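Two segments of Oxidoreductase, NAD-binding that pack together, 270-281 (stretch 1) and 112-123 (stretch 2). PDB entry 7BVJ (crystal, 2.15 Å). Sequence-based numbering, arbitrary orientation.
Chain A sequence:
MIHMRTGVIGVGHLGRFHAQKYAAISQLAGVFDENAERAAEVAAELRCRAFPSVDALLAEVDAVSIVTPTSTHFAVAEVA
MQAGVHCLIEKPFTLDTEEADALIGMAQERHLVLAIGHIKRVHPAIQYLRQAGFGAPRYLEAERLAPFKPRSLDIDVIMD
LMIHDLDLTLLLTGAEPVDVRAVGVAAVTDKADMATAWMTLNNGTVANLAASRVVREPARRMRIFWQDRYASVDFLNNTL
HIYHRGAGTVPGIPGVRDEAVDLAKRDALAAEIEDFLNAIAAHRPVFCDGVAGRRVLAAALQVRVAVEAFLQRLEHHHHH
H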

# COMPACT_ATOMS: atom_id res chain seq x y z
N ALA A 270 7.37 -3.03 9.77
CA ALA A 270 7.19 -3.38 11.18
C ALA A 270 5.97 -2.68 11.78
O ALA A 270 5.21 -3.28 12.54
CB ALA A 270 8.44 -3.03 11.99
N ALA A 271 5.79 -1.39 11.47
CA ALA A 271 4.64 -0.64 11.98
C ALA A 271 3.33 -1.26 11.50
O ALA A 271 2.38 -1.44 12.27
CB ALA A 271 4.74 0.82 11.53
N GLU A 272 3.27 -1.58 10.21
CA GLU A 272 2.07 -2.14 9.61
C GLU A 272 1.77 -3.53 10.20
O GLU A 272 0.61 -3.87 10.48
CB GLU A 272 2.28 -2.15 8.09
CG GLU A 272 1.37 -2.94 7.20
CD GLU A 272 1.65 -2.66 5.69
OE1 GLU A 272 0.90 -1.92 5.03
OE2 GLU A 272 2.65 -3.18 5.17
N ILE A 273 2.81 -4.31 10.48
CA ILE A 273 2.56 -5.64 11.01
C ILE A 273 2.14 -5.56 12.48
O ILE A 273 1.22 -6.27 12.91
CB ILE A 273 3.79 -6.54 10.79
CG1 ILE A 273 3.79 -7.01 9.33
CG2 ILE A 273 3.79 -7.74 11.75
CD1 ILE A 273 5.05 -7.74 8.89
N GLU A 274 2.78 -4.68 13.25
CA GLU A 274 2.34 -4.50 14.63
C GLU A 274 0.90 -4.03 14.68
O GLU A 274 0.12 -4.47 15.53
CB GLU A 274 3.23 -3.53 15.40
CG GLU A 274 2.79 -3.45 16.87
CD GLU A 274 3.60 -2.49 17.71
OE1 GLU A 274 4.80 -2.30 17.43
OE2 GLU A 274 3.03 -1.91 18.66
N ASP A 275 0.51 -3.14 13.76
CA ASP A 275 -0.87 -2.68 13.73
C ASP A 275 -1.83 -3.84 13.43
O ASP A 275 -2.86 -3.99 14.10
CB ASP A 275 -1.00 -1.56 12.71
CG ASP A 275 -2.38 -0.98 12.66
OD1 ASP A 275 -3.25 -1.61 12.04
OD2 ASP A 275 -2.61 0.11 13.25
N PHE A 276 -1.50 -4.67 12.43
CA PHE A 276 -2.32 -5.84 12.11
C PHE A 276 -2.51 -6.75 13.33
O PHE A 276 -3.64 -7.15 13.67
CB PHE A 276 -1.64 -6.57 10.92
CG PHE A 276 -2.16 -7.97 10.61
CD1 PHE A 276 -3.51 -8.22 10.38
CD2 PHE A 276 -1.26 -9.02 10.47
CE1 PHE A 276 -3.96 -9.51 10.06
CE2 PHE A 276 -1.70 -10.32 10.17
CZ PHE A 276 -3.06 -10.56 9.96
N LEU A 277 -1.42 -7.03 14.04
CA LEU A 277 -1.51 -7.95 15.18
C LEU A 277 -2.25 -7.30 16.37
O LEU A 277 -3.00 -7.98 17.09
CB LEU A 277 -0.11 -8.41 15.59
CG LEU A 277 0.69 -9.22 14.55
CD1 LEU A 277 2.05 -9.65 15.11
CD2 LEU A 277 -0.11 -10.42 14.07
N ASN A 278 -2.07 -6.00 16.57
CA ASN A 278 -2.84 -5.31 17.60
C ASN A 278 -4.32 -5.31 17.26
O ASN A 278 -5.15 -5.44 18.16
CB ASN A 278 -2.33 -3.88 17.78
CG ASN A 278 -0.97 -3.84 18.42
OD1 ASN A 278 -0.60 -4.74 19.17
ND2 ASN A 278 -0.21 -2.80 18.12
N ALA A 279 -4.66 -5.19 15.98
CA ALA A 279 -6.06 -5.22 15.61
C ALA A 279 -6.68 -6.56 15.97
O ALA A 279 -7.81 -6.63 16.47
CB ALA A 279 -6.22 -4.94 14.12
N ILE A 280 -5.95 -7.65 15.72
CA ILE A 280 -6.47 -8.96 16.11
C ILE A 280 -6.66 -9.02 17.62
O ILE A 280 -7.73 -9.41 18.11
CB ILE A 280 -5.54 -10.10 15.64
CG1 ILE A 280 -5.56 -10.22 14.12
CG2 ILE A 280 -5.95 -11.41 16.31
CD1 ILE A 280 -4.30 -10.88 13.52
N ALA A 281 -5.63 -8.59 18.37
CA ALA A 281 -5.58 -8.83 19.81
C ALA A 281 -6.45 -7.88 20.64
O ALA A 281 -6.88 -8.24 21.73
CB ALA A 281 -4.12 -8.75 20.30
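Stretch 2 (112-123) LVLAIGHIKRVH

Stretch 2 begins as an extended chain, enters a β-strand at Leu114, and then tightens into a 3-10 segment at Ile119 to Arg121. The strand runs almost exactly antiparallel to the helix of stretch 1: the two N-to-C directions differ by 174°, and the axes approach to 9.6 Å. The register follows from that direction. The CA atoms of Ile280 and Val113 are 6.1 Å apart, those of Phe276 and Ala115 6.7 Å, and those of Glu272 and Ile119 6.8 Å, so the chain descends the helix as its own numbering rises.

Side chains of an extended chain alternate, and here the alternation is clear. Val113 and Ala115 send their CA-to-CB bonds toward the helix, whereas Leu114 and Ile116 point away. Leu114 (chi1 t, chi2 p) and Ile116 (m, m) are nevertheless buried, as large aliphatic groups on the far side of a strand commonly are.

Val113 makes the most extensive contact on its side. With chi1 at 167° (t), its branched side chain meets three helix residues. Val113 CB is 3.8 Å from Ile280 CG1, Val113 CG1 lies 3.9 Å from Phe276 CD1, and Val113 CG1 is also 4.3 Å from Ala279 CB. The short Ala279 side chain, pointing toward stretch 2, occupies little room beside the valine. Ile280 instead leaves the helix sideways, in the m, t conformation, and meets Val113 through CG1.

Phe276 also starts sideways, but its t rotamer (chi1 168°) brings the end of the side chain nearer stretch 2, and chi2 of 54° sets the ring's orientation. Val113 CG1 lies at the ring edge, near the ring plane. Ala115 CB approaches Phe276 CD1 obliquely at 4.0 Å; a methyl group pointing toward the helix is enough to make this contact.

Farther along the chain a carboxylate comes close to the backbone. Glu272 points toward stretch 2 and is nearly extended through chi1 (166°, t) and chi2 (172°, t), which carries its carboxylate to the backbone where the chain turns into the 3-10 segment. Glu272 OE1 is 3.2 Å from His118 N and 3.3 Å from Ile119 N, but the angles are poor and neither pair is a hydrogen bond. His118 N instead bonds to Ile116 O at 2.9 Å, and Ile119 N bonds weakly to Gly117 O at 3.3 Å. Gly117 has no side chain beside the carboxylate, and Gly117 C is 3.3 Å from Glu272 OE1. His118 points away, while Ile119 leaves sideways, and Ile119 CB is 4.0 Å from Glu272 OE1.

The last contact is again apolar. Val122, whose N bonds to Ile119 O at 2.9 Å, points back toward the helix with chi1 m (-50°), and Val122 CG2 reaches Ala271 CB at 4.2 Å. No hydrogen bond joins the stretches; the 421 Å² buried between them combines apolar packing toward both ends with the close fit of the Glu272 side chain between.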

# COMPACT_ATOMS: atom_id res chain seq x y z
N LEU A 112 -12.86 -12.47 11.22
CA LEU A 112 -11.42 -12.40 11.04
C LEU A 112 -11.00 -10.98 10.69
O LEU A 112 -11.76 -10.23 10.07
CB LEU A 112 -10.95 -13.36 9.94
CG LEU A 112 -11.15 -14.86 10.20
CD1 LEU A 112 -10.67 -15.71 8.99
CD2 LEU A 112 -10.45 -15.26 11.50
N VAL A 113 -9.78 -10.62 11.09
CA VAL A 113 -9.21 -9.34 10.67
C VAL A 113 -8.63 -9.51 9.28
O VAL A 113 -7.86 -10.45 9.01
CB VAL A 113 -8.13 -8.85 11.66
CG1 VAL A 113 -7.34 -7.71 11.06
CG2 VAL A 113 -8.77 -8.41 12.97
N LEU A 114 -9.01 -8.62 8.38
CA LEU A 114 -8.54 -8.61 7.01
C LEU A 114 -7.85 -7.27 6.79
O LEU A 114 -8.50 -6.22 6.85
CB LEU A 114 -9.71 -8.82 6.05
CG LEU A 114 -9.58 -8.66 4.54
CD1 LEU A 114 -8.43 -9.51 3.98
CD2 LEU A 114 -10.91 -9.06 3.92
N ALA A 115 -6.54 -7.31 6.57
CA ALA A 115 -5.76 -6.11 6.33
C ALA A 115 -5.05 -6.24 4.99
O ALA A 115 -4.64 -7.34 4.59
CB ALA A 115 -4.75 -5.86 7.46
N ILE A 116 -4.95 -5.12 4.28
CA ILE A 116 -4.23 -5.04 3.02
C ILE A 116 -2.96 -4.23 3.26
O ILE A 116 -2.99 -3.22 3.97
CB ILE A 116 -5.09 -4.40 1.90
CG1 ILE A 116 -6.49 -5.00 1.89
CG2 ILE A 116 -4.45 -4.62 0.53
CD1 ILE A 116 -6.53 -6.53 1.80
N GLY A 117 -1.85 -4.68 2.68
CA GLY A 117 -0.57 -4.03 2.86
C GLY A 117 -0.37 -2.73 2.09
O GLY A 117 0.44 -2.66 1.17
N HIS A 118 -1.09 -1.67 2.50
CA HIS A 118 -0.94 -0.36 1.88
C HIS A 118 -0.02 0.48 2.76
O HIS A 118 -0.44 1.34 3.55
CB HIS A 118 -2.31 0.28 1.68
CG HIS A 118 -2.99 -0.19 0.44
ND1 HIS A 118 -2.51 0.10 -0.82
CD2 HIS A 118 -4.08 -0.97 0.26
CE1 HIS A 118 -3.30 -0.46 -1.73
NE2 HIS A 118 -4.25 -1.12 -1.10
N ILE A 119 1.28 0.24 2.55
CA ILE A 119 2.34 0.69 3.46
C ILE A 119 2.38 2.21 3.63
O ILE A 119 2.69 2.70 4.72
CB ILE A 119 3.70 0.12 3.00
CG1 ILE A 119 4.76 0.30 4.09
CG2 ILE A 119 4.15 0.73 1.65
CD1 ILE A 119 5.85 -0.76 4.09
N LYS A 120 2.04 2.98 2.59
CA LYS A 120 2.17 4.46 2.54
C LYS A 120 1.28 5.11 3.60
O LYS A 120 1.51 6.20 3.92
CB LYS A 120 1.81 4.96 1.14
CG LYS A 120 2.90 5.56 0.30
CD LYS A 120 3.81 4.57 -0.31
CE LYS A 120 5.18 4.63 0.34
NZ LYS A 120 6.01 3.49 -0.08
N ARG A 121 0.28 4.41 4.07
CA ARG A 121 -0.57 4.95 5.12
C ARG A 121 0.19 5.14 6.42
O ARG A 121 -0.17 6.02 7.21
CB ARG A 121 -1.77 4.05 5.37
CG ARG A 121 -2.78 3.95 4.25
CD ARG A 121 -4.04 3.30 4.74
NE ARG A 121 -5.10 3.30 3.74
CZ ARG A 121 -6.38 3.25 4.04
NH1 ARG A 121 -6.75 3.18 5.31
NH2 ARG A 121 -7.30 3.26 3.09
N VAL A 122 1.21 4.32 6.68
CA VAL A 122 1.95 4.44 7.94
C VAL A 122 3.24 5.24 7.76
O VAL A 122 4.03 5.36 8.70
CB VAL A 122 2.23 3.05 8.59
CG1 VAL A 122 0.95 2.22 8.68
CG2 VAL A 122 3.30 2.29 7.86
N HIS A 123 3.45 5.82 6.58
CA HIS A 123 4.57 6.72 6.37
C HIS A 123 4.53 7.87 7.37
O HIS A 123 3.45 8.38 7.67
CB HIS A 123 4.56 7.28 4.94
CG HIS A 123 5.86 7.91 4.55
ND1 HIS A 123 6.24 9.16 5.00
CD2 HIS A 123 6.88 7.46 3.78
CE1 HIS A 123 7.44 9.45 4.52
NE2 HIS A 123 7.85 8.43 3.78